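Local coordinates for yersinopine dehydrogenase (Yersinia pestis, PDB 6C4M), which catalyses the NADPH-dependent reductive condensation of pyruvate with a histidine-derived intermediate, the last step in making the metallophore yersinopine, at residues Glu60-Tyr65 / Asp92-Gln97; Thr71-Gly76 / Pro201-Thr206; Asp104-Ile109 / Leu129-Ser134; Lys207-Arg212 / Ala235-Asp240. All coordinates share one frame; numbering follows the deposited sequence.

How the contacts relate
All four contacts lie on one branched mixed sheet of the NADP-binding part of the chain. Contact 3 is the most buried; contacts 1, 2 and 4 are partly buried. Contacts 2 and 4 share strand 203-217, contact 2 at its start and contact 4 further along. Contacts 1 and 2 touch through helix 57-68, where the Tyr-65 ring stacks on Tyr-202. Contact 3 meets contact 1 where Trp-105 packs on Cys-93. Their chemistry differs. Contact 2 is regular parallel strand pairing, and contact 3 pairs backbones where two strands begin. Contact 1 is helix-to-strand packing with a salt bridge, and contact 4 centres on an aromatic stack.

Contact 1: Glu60-Tyr65 / Asp92-Gln97; sequences ERLKQY and DCYIDQ
Lys-63 on the helix lies across the ring of Tyr-94 on the strand at about a right angle. Its CB is 3.5 Å from Tyr-94 CE1, and CG also touches this side of the ring. Leu-62 packs near the phenol end, with CD2 3.6 Å from Tyr-94 OH. The bond from CA to CB of Tyr-94 points toward the helix, and CG is anti to the backbone N (chi1 -177°). This is the tight, mostly apolar part.

The other side is looser and polar. The extended Lys-63 chain carries NZ to Asp-96, where a salt bridge of 2.9 Å joins NZ to OD2. The ammonium sits above the carboxylate plane, 51° out of it. Glu-60 OE1 comes within 4.3 Å of Asp-96 OD2. A water lies within hydrogen-bonding distance of both oxygens. Lys-63 probably offsets part of their repulsion.

The contact lays helix 57-68 against the edge of the Rossmann-type nucleotide-binding sheet. Strand 93-95 pairs there with strand 49-52. Tyr-94 also touches Leu-51 and Asn-53, the latter an NADP(+)-binding residue. Leu-62 lies close to Ala-30, another residue of that site, and touches Tyr-202, just before strand 203-217.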
# COMPACT_ATOMS: atom_id res chain seq x y z
N GLU A 60 -18.50 -6.58 38.40
CA GLU A 60 -18.71 -6.24 39.80
C GLU A 60 -18.80 -4.74 40.00
O GLU A 60 -19.64 -4.25 40.76
CB GLU A 60 -17.59 -6.84 40.66
CG GLU A 60 -17.91 -6.87 42.14
CD GLU A 60 -19.01 -7.86 42.48
OE1 GLU A 60 -19.18 -8.85 41.73
OE2 GLU A 60 -19.72 -7.65 43.50
N ARG A 61 -17.93 -3.97 39.34
CA ARG A 61 -17.96 -2.53 39.53
C ARG A 61 -19.25 -1.93 38.96
O ARG A 61 -19.79 -0.97 39.52
CB ARG A 61 -16.72 -1.89 38.88
CG ARG A 61 -16.43 -0.47 39.38
CD ARG A 61 -14.97 -0.08 39.21
NE ARG A 61 -14.74 0.73 38.01
CZ ARG A 61 -14.17 0.31 36.88
NH1 ARG A 61 -13.75 -0.94 36.73
NH2 ARG A 61 -14.02 1.17 35.87
N LEU A 62 -19.74 -2.48 37.85
CA LEU A 62 -21.00 -2.03 37.28
C LEU A 62 -22.17 -2.49 38.13
O LEU A 62 -23.17 -1.77 38.27
CB LEU A 62 -21.14 -2.57 35.85
CG LEU A 62 -22.46 -2.33 35.09
CD1 LEU A 62 -22.60 -0.85 34.77
CD2 LEU A 62 -22.50 -3.18 33.81
N LYS A 63 -22.07 -3.69 38.70
CA LYS A 63 -23.09 -4.16 39.63
C LYS A 63 -23.21 -3.21 40.81
O LYS A 63 -24.31 -2.82 41.21
CB LYS A 63 -22.77 -5.57 40.11
CG LYS A 63 -23.81 -6.16 41.06
CD LYS A 63 -23.37 -7.54 41.56
CE LYS A 63 -24.51 -8.32 42.21
NZ LYS A 63 -24.02 -9.62 42.73
N GLN A 64 -22.07 -2.82 41.39
CA GLN A 64 -22.08 -1.88 42.50
C GLN A 64 -22.64 -0.54 42.07
O GLN A 64 -23.50 0.04 42.74
CB GLN A 64 -20.66 -1.71 43.04
CG GLN A 64 -20.10 -2.96 43.68
CD GLN A 64 -18.64 -2.81 44.07
OE1 GLN A 64 -17.99 -1.80 43.76
NE2 GLN A 64 -18.11 -3.82 44.72
N TYR A 65 -22.13 0.00 40.96
CA TYR A 65 -22.60 1.30 40.51
C TYR A 65 -24.12 1.31 40.34
O TYR A 65 -24.80 2.24 40.78
CB TYR A 65 -21.92 1.68 39.20
CG TYR A 65 -22.66 2.77 38.47
CD1 TYR A 65 -22.41 4.11 38.73
CD2 TYR A 65 -23.65 2.45 37.54
CE1 TYR A 65 -23.10 5.10 38.07
CE2 TYR A 65 -24.34 3.45 36.88
CZ TYR A 65 -24.06 4.77 37.15
OH TYR A 65 -24.75 5.76 36.49
N ASP A 92 -33.84 -1.59 34.97
CA ASP A 92 -34.81 -1.97 35.98
C ASP A 92 -34.39 -3.21 36.75
O ASP A 92 -34.85 -3.42 37.88
CB ASP A 92 -36.17 -2.21 35.33
CG ASP A 92 -36.68 -0.98 34.60
OD1 ASP A 92 -37.09 -0.02 35.29
OD2 ASP A 92 -36.60 -0.95 33.34
N CYS A 93 -33.52 -4.02 36.17
CA CYS A 93 -33.07 -5.23 36.82
C CYS A 93 -31.67 -5.54 36.33
O CYS A 93 -31.43 -5.54 35.12
CB CYS A 93 -34.03 -6.38 36.52
SG CYS A 93 -33.56 -7.92 37.26
N TYR A 94 -30.74 -5.79 37.25
CA TYR A 94 -29.39 -6.20 36.90
C TYR A 94 -29.06 -7.48 37.65
O TYR A 94 -29.34 -7.58 38.85
CB TYR A 94 -28.37 -5.11 37.23
CG TYR A 94 -26.93 -5.43 36.84
CD1 TYR A 94 -26.07 -6.08 37.72
CD2 TYR A 94 -26.43 -5.05 35.60
CE1 TYR A 94 -24.75 -6.35 37.36
CE2 TYR A 94 -25.15 -5.32 35.24
CZ TYR A 94 -24.30 -5.97 36.12
OH TYR A 94 -23.00 -6.22 35.74
N ILE A 95 -28.51 -8.45 36.93
CA ILE A 95 -28.10 -9.73 37.49
C ILE A 95 -26.70 -10.06 37.01
O ILE A 95 -26.23 -9.57 35.98
CB ILE A 95 -29.07 -10.87 37.10
CG1 ILE A 95 -29.23 -10.89 35.58
CG2 ILE A 95 -30.40 -10.72 37.86
CD1 ILE A 95 -30.04 -12.10 35.05
N ASP A 96 -26.03 -10.93 37.77
CA ASP A 96 -24.72 -11.43 37.41
C ASP A 96 -24.65 -12.94 37.49
O ASP A 96 -23.57 -13.50 37.45
CB ASP A 96 -23.63 -10.80 38.28
CG ASP A 96 -23.67 -11.28 39.71
OD1 ASP A 96 -24.64 -11.98 40.06
OD2 ASP A 96 -22.75 -10.93 40.48
N GLN A 97 -25.79 -13.61 37.56
CA GLN A 97 -25.87 -15.06 37.49
C GLN A 97 -27.01 -15.39 36.55
O GLN A 97 -28.13 -14.90 36.73
CB GLN A 97 -26.11 -15.70 38.88
CG GLN A 97 -24.91 -15.75 39.81
CD GLN A 97 -23.66 -16.38 39.17
OE1 GLN A 97 -23.72 -17.43 38.53
NE2 GLN A 97 -22.52 -15.71 39.34
O HOH W 1 -20.81 -9.10 39.41

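Contact 2: Thr71-Gly76 / Pro201-Thr206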
# COMPACT_ATOMS: atom_id res chain seq x y z
N THR A 71 -28.51 3.79 36.04
CA THR A 71 -28.56 4.59 34.83
C THR A 71 -27.28 4.42 34.02
O THR A 71 -26.18 4.56 34.55
CB THR A 71 -28.76 6.06 35.17
OG1 THR A 71 -29.97 6.21 35.93
CG2 THR A 71 -28.83 6.90 33.90
N LEU A 72 -27.45 4.15 32.73
CA LEU A 72 -26.35 4.11 31.78
C LEU A 72 -26.35 5.39 30.95
O LEU A 72 -27.39 6.03 30.76
CB LEU A 72 -26.48 2.90 30.86
CG LEU A 72 -26.67 1.57 31.58
CD1 LEU A 72 -26.93 0.47 30.57
CD2 LEU A 72 -25.43 1.30 32.41
N TYR A 73 -25.17 5.76 30.46
CA TYR A 73 -24.95 7.01 29.75
C TYR A 73 -24.28 6.74 28.41
O TYR A 73 -23.39 5.89 28.31
CB TYR A 73 -24.07 7.96 30.58
CG TYR A 73 -24.74 8.40 31.86
CD1 TYR A 73 -25.62 9.48 31.88
CD2 TYR A 73 -24.52 7.72 33.06
CE1 TYR A 73 -26.25 9.87 33.04
CE2 TYR A 73 -25.14 8.12 34.23
CZ TYR A 73 -26.00 9.20 34.21
OH TYR A 73 -26.63 9.60 35.37
N LEU A 74 -24.71 7.48 27.39
CA LEU A 74 -24.23 7.32 26.03
C LEU A 74 -24.04 8.69 25.38
O LEU A 74 -24.83 9.61 25.60
CB LEU A 74 -25.19 6.49 25.17
CG LEU A 74 -24.92 6.36 23.65
CD1 LEU A 74 -23.79 5.40 23.31
CD2 LEU A 74 -26.21 5.91 22.98
N GLN A 75 -23.00 8.79 24.56
CA GLN A 75 -22.76 9.99 23.76
C GLN A 75 -22.50 9.62 22.31
O GLN A 75 -21.80 8.64 22.02
CB GLN A 75 -21.57 10.80 24.30
CG GLN A 75 -21.81 11.35 25.70
CD GLN A 75 -20.84 12.46 26.06
OE1 GLN A 75 -21.23 13.47 26.66
NE2 GLN A 75 -19.58 12.28 25.70
N GLY A 76 -23.06 10.40 21.41
CA GLY A 76 -22.73 10.30 20.02
C GLY A 76 -21.56 11.20 19.66
O GLY A 76 -21.35 12.25 20.25
N PRO A 201 -17.75 1.82 33.43
CA PRO A 201 -18.46 0.77 32.69
C PRO A 201 -19.90 1.11 32.39
O PRO A 201 -20.54 0.37 31.63
CB PRO A 201 -18.33 -0.46 33.60
CG PRO A 201 -18.20 0.09 34.96
CD PRO A 201 -17.45 1.40 34.82
N TYR A 202 -20.41 2.21 32.92
CA TYR A 202 -21.77 2.68 32.70
C TYR A 202 -21.82 3.87 31.73
O TYR A 202 -22.87 4.51 31.61
CB TYR A 202 -22.40 3.06 34.03
CG TYR A 202 -21.53 4.01 34.82
CD1 TYR A 202 -21.65 5.39 34.66
CD2 TYR A 202 -20.58 3.53 35.71
CE1 TYR A 202 -20.84 6.26 35.38
CE2 TYR A 202 -19.77 4.39 36.42
CZ TYR A 202 -19.90 5.75 36.25
OH TYR A 202 -19.09 6.59 36.98
N ARG A 203 -20.72 4.17 31.04
CA ARG A 203 -20.62 5.26 30.08
C ARG A 203 -20.01 4.75 28.80
O ARG A 203 -18.96 4.11 28.82
CB ARG A 203 -19.74 6.40 30.60
CG ARG A 203 -20.29 7.20 31.75
CD ARG A 203 -19.33 8.32 32.13
NE ARG A 203 -19.73 8.96 33.38
CZ ARG A 203 -18.93 9.70 34.14
NH1 ARG A 203 -17.66 9.91 33.79
NH2 ARG A 203 -19.41 10.24 35.26
N ALA A 204 -20.65 5.04 27.67
CA ALA A 204 -20.13 4.62 26.38
C ALA A 204 -20.26 5.76 25.39
O ALA A 204 -20.93 6.77 25.66
CB ALA A 204 -20.85 3.38 25.85
N TYR A 205 -19.62 5.60 24.25
CA TYR A 205 -19.77 6.58 23.19
C TYR A 205 -19.73 5.85 21.86
O TYR A 205 -19.02 4.86 21.69
CB TYR A 205 -18.68 7.67 23.26
CG TYR A 205 -17.34 7.25 22.73
CD1 TYR A 205 -16.53 6.40 23.46
CD2 TYR A 205 -16.87 7.72 21.51
CE1 TYR A 205 -15.27 6.01 22.98
CE2 TYR A 205 -15.61 7.35 21.02
CZ TYR A 205 -14.83 6.50 21.76
OH TYR A 205 -13.60 6.11 21.28
N THR A 206 -20.56 6.31 20.94
CA THR A 206 -20.69 5.70 19.64
C THR A 206 -20.17 6.68 18.61
O THR A 206 -20.66 7.81 18.52
CB THR A 206 -22.14 5.32 19.36
OG1 THR A 206 -22.54 4.29 20.28
CG2 THR A 206 -22.29 4.82 17.92
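Tyr-73 and Tyr-202 start a run of four backbone hydrogen bonds between two parallel strands. Tyr-73 N donates to Tyr-202 O at 2.9 Å, nearly along the C=O axis. Tyr-73 O then accepts from Ala-204 N, also at 2.9 Å. Gln-75 N donates to Ala-204 O at 3.1 Å, the longest of the four. Gln-75 O takes Thr-206 N at 2.9 Å with an N-H...O angle of 162°. Tyr-73 and Gln-75 thus use both N and O on the partner strand. CA-H...O contacts add to the same carbonyls, as from Leu-74 CA to Ala-204 O.

This is regular parallel pairing within the mixed sheet of the NADP-binding domain, between strands 71-76 and 203-217. On its other edge strand 71-76 runs antiparallel to strand 87-90, where Leu-72 bonds to Val-89 and Leu-74 to Ser-87.

The face bearing Leu-74, Ala-204 and Thr-206 is buried. Leu-74 and Ala-204 pack there on helix 32-44. With CG anti to the backbone N (chi1 173°) and chi2 near 76°, Leu-74 brings CD1 to 3.5 Å from Thr-206 OG1. That hydroxyl is satisfied elsewhere, by Gln-36 and by Thr-172, an NADP(+)-binding residue.

On the more exposed side, Tyr-73 and Tyr-202 lie side by side, pointing the same way. Tyr-73 CD2 meets the edge of the Tyr-202 ring, 4.0 Å from CD1. Thr-71 CG2 lies over one face of the Tyr-73 ring, toward its rim, and Thr-71 O is hydrogen-bonded to Tyr-65 OH of helix 57-68. Arg-203 CG rests 4.0 Å from Tyr-73 CB.

Contact 3: Asp104-Ile109 / Leu129-Ser134; sequences DWQRLI and LPQLKS
Gln-106 O is gripped by two backbone N-H groups. Lys-133 N donates at 2.7 Å, tilted 24° from the carbonyl plane. Ser-134 N donates in that plane, at 3.1 Å. Beyond this fork, Leu-108 N donates to Ser-134 O at 3.0 Å. Together these bonds start the parallel pairing of strands 107-110 and 134-137 in the Rossmann-type sheet. The loop residues 129-132 form a type I beta turn just before the second strand.

A water bridges the two backbones beside the turn. It donates to Trp-105 O and accepts from Gln-131 N.

The side chains divide into an apolar and a polar group. In the apolar group, Leu-129 CD2 meets the Trp-105 ring at its edge and in its plane, 3.9 Å from CD1. Leu-108 and Leu-132 cross at about a right angle. Leu-132, its CG anti to the backbone N (chi1 180°) and chi2 near 63°, brings CD1 to 3.8 Å from Leu-108 CG. Leu-108 also packs on Leu-26 of strand 25-28.

In the polar group, the Gln-106 side chain crosses that of Gln-131. It runs alongside Lys-133 in the same direction, and its OE1 lies close to the lysine CD.

Arg-107 and Ser-134 share a face of the sheet, and both bind Glu-226. The arginine makes a salt bridge with this acid and a cation-pi contact with Trp-229. Within the pair itself, the aliphatic part of the arginine packs on the hydroxyl, with Arg-107 CG 3.3 Å from Ser-134 OG.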
# COMPACT_ATOMS: atom_id res chain seq x y z
N ASP A 104 -40.79 -12.62 33.75
CA ASP A 104 -41.72 -12.36 32.66
C ASP A 104 -41.03 -11.80 31.42
O ASP A 104 -41.73 -11.34 30.50
CB ASP A 104 -42.82 -11.39 33.13
CG ASP A 104 -42.28 -10.01 33.46
OD1 ASP A 104 -41.08 -9.74 33.15
OD2 ASP A 104 -43.03 -9.17 34.03
N TRP A 105 -39.69 -11.81 31.37
CA TRP A 105 -38.99 -11.35 30.18
C TRP A 105 -39.54 -12.03 28.93
O TRP A 105 -39.63 -13.26 28.86
CB TRP A 105 -37.48 -11.65 30.31
CG TRP A 105 -36.89 -11.12 31.57
CD1 TRP A 105 -36.50 -11.85 32.67
CD2 TRP A 105 -36.68 -9.74 31.91
NE1 TRP A 105 -36.03 -11.00 33.65
CE2 TRP A 105 -36.14 -9.71 33.22
CE3 TRP A 105 -36.87 -8.54 31.22
CZ2 TRP A 105 -35.80 -8.52 33.85
CZ3 TRP A 105 -36.52 -7.36 31.86
CH2 TRP A 105 -36.00 -7.36 33.16
N GLN A 106 -39.83 -11.22 27.91
CA GLN A 106 -40.32 -11.76 26.64
C GLN A 106 -39.29 -11.70 25.52
O GLN A 106 -39.49 -12.36 24.49
CB GLN A 106 -41.59 -11.02 26.23
CG GLN A 106 -42.66 -11.20 27.32
CD GLN A 106 -44.03 -10.80 26.87
OE1 GLN A 106 -44.33 -10.78 25.69
NE2 GLN A 106 -44.90 -10.52 27.84
N ARG A 107 -38.19 -10.98 25.70
CA ARG A 107 -37.15 -10.89 24.69
C ARG A 107 -35.81 -10.97 25.41
O ARG A 107 -35.58 -10.25 26.39
CB ARG A 107 -37.30 -9.60 23.88
CG ARG A 107 -36.23 -9.35 22.89
CD ARG A 107 -36.33 -7.95 22.32
NE ARG A 107 -37.54 -7.72 21.55
CZ ARG A 107 -38.42 -6.74 21.79
NH1 ARG A 107 -38.24 -5.90 22.80
NH2 ARG A 107 -39.46 -6.58 20.99
N LEU A 108 -34.98 -11.91 24.96
CA LEU A 108 -33.57 -11.95 25.33
C LEU A 108 -32.73 -11.50 24.14
O LEU A 108 -32.97 -11.91 23.00
CB LEU A 108 -33.12 -13.35 25.74
CG LEU A 108 -33.91 -14.05 26.84
CD1 LEU A 108 -33.22 -15.37 27.14
CD2 LEU A 108 -34.01 -13.16 28.07
N ILE A 109 -31.76 -10.63 24.41
CA ILE A 109 -30.81 -10.21 23.39
C ILE A 109 -29.42 -10.67 23.84
O ILE A 109 -28.96 -10.31 24.93
CB ILE A 109 -30.84 -8.69 23.14
CG1 ILE A 109 -32.29 -8.25 22.79
CG2 ILE A 109 -29.84 -8.34 22.02
CD1 ILE A 109 -32.50 -6.77 22.56
N LEU A 129 -38.97 -18.90 32.23
CA LEU A 129 -39.27 -17.79 31.32
C LEU A 129 -40.53 -18.18 30.55
O LEU A 129 -40.46 -18.51 29.36
CB LEU A 129 -38.08 -17.50 30.39
CG LEU A 129 -36.82 -17.02 31.11
CD1 LEU A 129 -35.60 -17.04 30.21
CD2 LEU A 129 -37.05 -15.62 31.65
N PRO A 130 -41.70 -18.15 31.20
CA PRO A 130 -42.93 -18.67 30.56
C PRO A 130 -43.43 -17.81 29.42
O PRO A 130 -44.17 -18.31 28.56
CB PRO A 130 -43.94 -18.70 31.72
CG PRO A 130 -43.44 -17.64 32.69
CD PRO A 130 -41.94 -17.68 32.57
N GLN A 131 -43.04 -16.54 29.36
CA GLN A 131 -43.56 -15.64 28.34
C GLN A 131 -42.52 -15.26 27.30
O GLN A 131 -42.71 -14.30 26.55
CB GLN A 131 -44.10 -14.39 29.00
CG GLN A 131 -45.18 -14.67 29.99
CD GLN A 131 -46.02 -13.48 30.17
OE1 GLN A 131 -45.64 -12.54 30.87
NE2 GLN A 131 -47.16 -13.48 29.51
N LEU A 132 -41.43 -16.01 27.24
CA LEU A 132 -40.38 -15.74 26.28
C LEU A 132 -40.91 -15.85 24.86
O LEU A 132 -41.46 -16.88 24.47
CB LEU A 132 -39.22 -16.73 26.49
CG LEU A 132 -38.06 -16.53 25.52
CD1 LEU A 132 -37.41 -15.15 25.72
CD2 LEU A 132 -37.04 -17.65 25.72
N LYS A 133 -40.72 -14.78 24.07
CA LYS A 133 -41.14 -14.74 22.67
C LYS A 133 -40.00 -14.68 21.66
O LYS A 133 -40.20 -15.11 20.51
CB LYS A 133 -42.03 -13.52 22.41
CG LYS A 133 -43.29 -13.41 23.26
CD LYS A 133 -44.13 -12.23 22.73
CE LYS A 133 -45.31 -12.70 21.87
NZ LYS A 133 -46.55 -12.93 22.71
N SER A 134 -38.85 -14.10 22.00
CA SER A 134 -37.81 -13.92 21.00
C SER A 134 -36.42 -13.94 21.62
O SER A 134 -36.20 -13.49 22.76
CB SER A 134 -38.03 -12.62 20.23
OG SER A 134 -37.93 -11.54 21.12
O HOH W 2 -40.92 -15.04 30.46

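Contact 4: Lys207-Arg212 / Ala235-Asp240; sequences KAFKQR and ARHHID
Phe-209 and His-237 form an offset aromatic stack where strand 203-217 meets the turn after helix 225-235. A Schellman motif ends that helix, with His-238 as its C-prime residue. The chain then enters strand 240-243, which runs parallel to strand 203-217. Helix and flanking strands thus make a beta-alpha-beta crossover.

The two rings are 3.8 Å apart between centroids, their planes inclined by 14°. His-237 CG lies over the centre of the Phe-209 ring. In return, Phe-209 CZ lies over the imidazole, offset toward its rim. His-237 CB also makes a CH-pi contact over the same phenyl face. Both imidazole nitrogens have partners elsewhere: ND1 bonds to Thr-83 and NE2 to Asp-40. These bonds should hold the ring in its rotation against the phenyl.

Ile-239 fills in beside the stack. Its CG1 is anti to the carbonyl carbon (chi1 -59°) and sits 3.3 Å from Lys-210 O. From there CD1 reaches Phe-209 CD1 at 4.0 Å.

Strand pairing begins at the far end. Asp-240 N donates to Gln-211 O at 2.9 Å, with an N-H...O angle of 164°. Asp-240 also bonds through its backbone to Ile-213. The side chains of Arg-212 and Asp-240 share one face of the sheet, where Arg-212 NH1 makes a salt bridge and weak hydrogen bond to Asp-240 OD2 at 3.3 Å.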
# COMPACT_ATOMS: atom_id res chain seq x y z
N LYS A 207 -19.17 6.23 17.85
CA LYS A 207 -18.47 7.02 16.84
C LYS A 207 -19.11 6.94 15.47
O LYS A 207 -18.92 7.86 14.65
CB LYS A 207 -17.02 6.51 16.70
CG LYS A 207 -16.14 6.74 17.91
CD LYS A 207 -15.03 5.66 18.07
CE LYS A 207 -14.23 5.44 16.79
NZ LYS A 207 -13.11 4.46 17.00
N ALA A 208 -19.87 5.89 15.19
CA ALA A 208 -20.37 5.66 13.84
C ALA A 208 -21.44 4.58 13.87
O ALA A 208 -21.43 3.70 14.74
CB ALA A 208 -19.21 5.26 12.91
N PHE A 209 -22.37 4.66 12.91
CA PHE A 209 -23.36 3.61 12.69
C PHE A 209 -23.09 2.93 11.35
O PHE A 209 -22.59 3.55 10.41
CB PHE A 209 -24.78 4.19 12.73
CG PHE A 209 -25.19 4.69 14.09
CD1 PHE A 209 -25.49 3.80 15.11
CD2 PHE A 209 -25.24 6.05 14.36
CE1 PHE A 209 -25.84 4.26 16.36
CE2 PHE A 209 -25.59 6.51 15.60
CZ PHE A 209 -25.90 5.62 16.61
N LYS A 210 -23.40 1.64 11.28
CA LYS A 210 -23.27 0.90 10.03
C LYS A 210 -24.32 1.38 9.03
O LYS A 210 -25.36 1.92 9.42
CB LYS A 210 -23.41 -0.60 10.25
CG LYS A 210 -22.36 -1.25 11.19
CD LYS A 210 -20.99 -1.36 10.62
CE LYS A 210 -20.07 -2.01 11.65
NZ LYS A 210 -18.60 -1.89 11.27
N GLN A 211 -24.08 1.14 7.74
CA GLN A 211 -25.07 1.54 6.73
C GLN A 211 -26.16 0.49 6.54
O GLN A 211 -27.32 0.84 6.28
CB GLN A 211 -24.40 1.86 5.39
CG GLN A 211 -23.46 0.80 4.84
CD GLN A 211 -22.68 1.29 3.60
OE1 GLN A 211 -21.45 1.19 3.53
NE2 GLN A 211 -23.41 1.81 2.62
N ARG A 212 -25.83 -0.80 6.64
CA ARG A 212 -26.88 -1.81 6.63
C ARG A 212 -26.49 -3.02 7.47
O ARG A 212 -25.31 -3.28 7.74
CB ARG A 212 -27.24 -2.23 5.20
CG ARG A 212 -26.20 -2.94 4.37
CD ARG A 212 -26.72 -3.02 2.91
NE ARG A 212 -26.39 -1.81 2.15
CZ ARG A 212 -27.23 -0.84 1.79
NH1 ARG A 212 -28.53 -0.89 2.07
NH2 ARG A 212 -26.75 0.20 1.12
N ALA A 235 -33.72 2.05 12.30
CA ALA A 235 -34.04 3.16 11.40
C ALA A 235 -33.82 4.52 12.04
O ALA A 235 -33.64 5.51 11.33
CB ALA A 235 -35.49 3.05 10.92
N ARG A 236 -33.83 4.60 13.37
CA ARG A 236 -33.54 5.85 14.06
C ARG A 236 -32.13 6.36 13.77
O ARG A 236 -31.85 7.55 13.97
CB ARG A 236 -33.73 5.67 15.55
CG ARG A 236 -33.96 6.96 16.30
CD ARG A 236 -34.28 6.65 17.76
NE ARG A 236 -33.10 6.22 18.49
CZ ARG A 236 -32.38 6.99 19.31
NH1 ARG A 236 -32.72 8.26 19.51
NH2 ARG A 236 -31.32 6.50 19.93
N HIS A 237 -31.22 5.48 13.33
CA HIS A 237 -29.86 5.85 12.97
C HIS A 237 -29.61 5.67 11.48
O HIS A 237 -28.46 5.67 11.04
CB HIS A 237 -28.86 5.03 13.80
CG HIS A 237 -29.03 5.20 15.27
ND1 HIS A 237 -28.87 6.42 15.90
CD2 HIS A 237 -29.41 4.32 16.23
CE1 HIS A 237 -29.11 6.28 17.19
NE2 HIS A 237 -29.45 5.02 17.42
N HIS A 238 -30.68 5.55 10.70
CA HIS A 238 -30.60 5.47 9.25
C HIS A 238 -29.91 4.21 8.79
O HIS A 238 -29.33 4.16 7.71
CB HIS A 238 -29.91 6.70 8.66
CG HIS A 238 -30.55 7.99 9.06
ND1 HIS A 238 -31.86 8.06 9.47
CD2 HIS A 238 -30.06 9.25 9.16
CE1 HIS A 238 -32.16 9.31 9.78
NE2 HIS A 238 -31.08 10.05 9.60
N ILE A 239 -29.97 3.18 9.62
CA ILE A 239 -29.41 1.88 9.31
C ILE A 239 -30.44 1.11 8.51
O ILE A 239 -31.56 0.88 8.99
CB ILE A 239 -29.02 1.13 10.59
CG1 ILE A 239 -28.00 1.95 11.39
CG2 ILE A 239 -28.49 -0.26 10.27
CD1 ILE A 239 -27.97 1.55 12.86
N ASP A 240 -30.07 0.66 7.32
CA ASP A 240 -30.97 -0.18 6.56
C ASP A 240 -30.95 -1.60 7.09
O ASP A 240 -29.91 -2.10 7.53
CB ASP A 240 -30.60 -0.17 5.08
CG ASP A 240 -30.87 1.18 4.44
OD1 ASP A 240 -31.84 1.83 4.88
OD2 ASP A 240 -30.12 1.57 3.53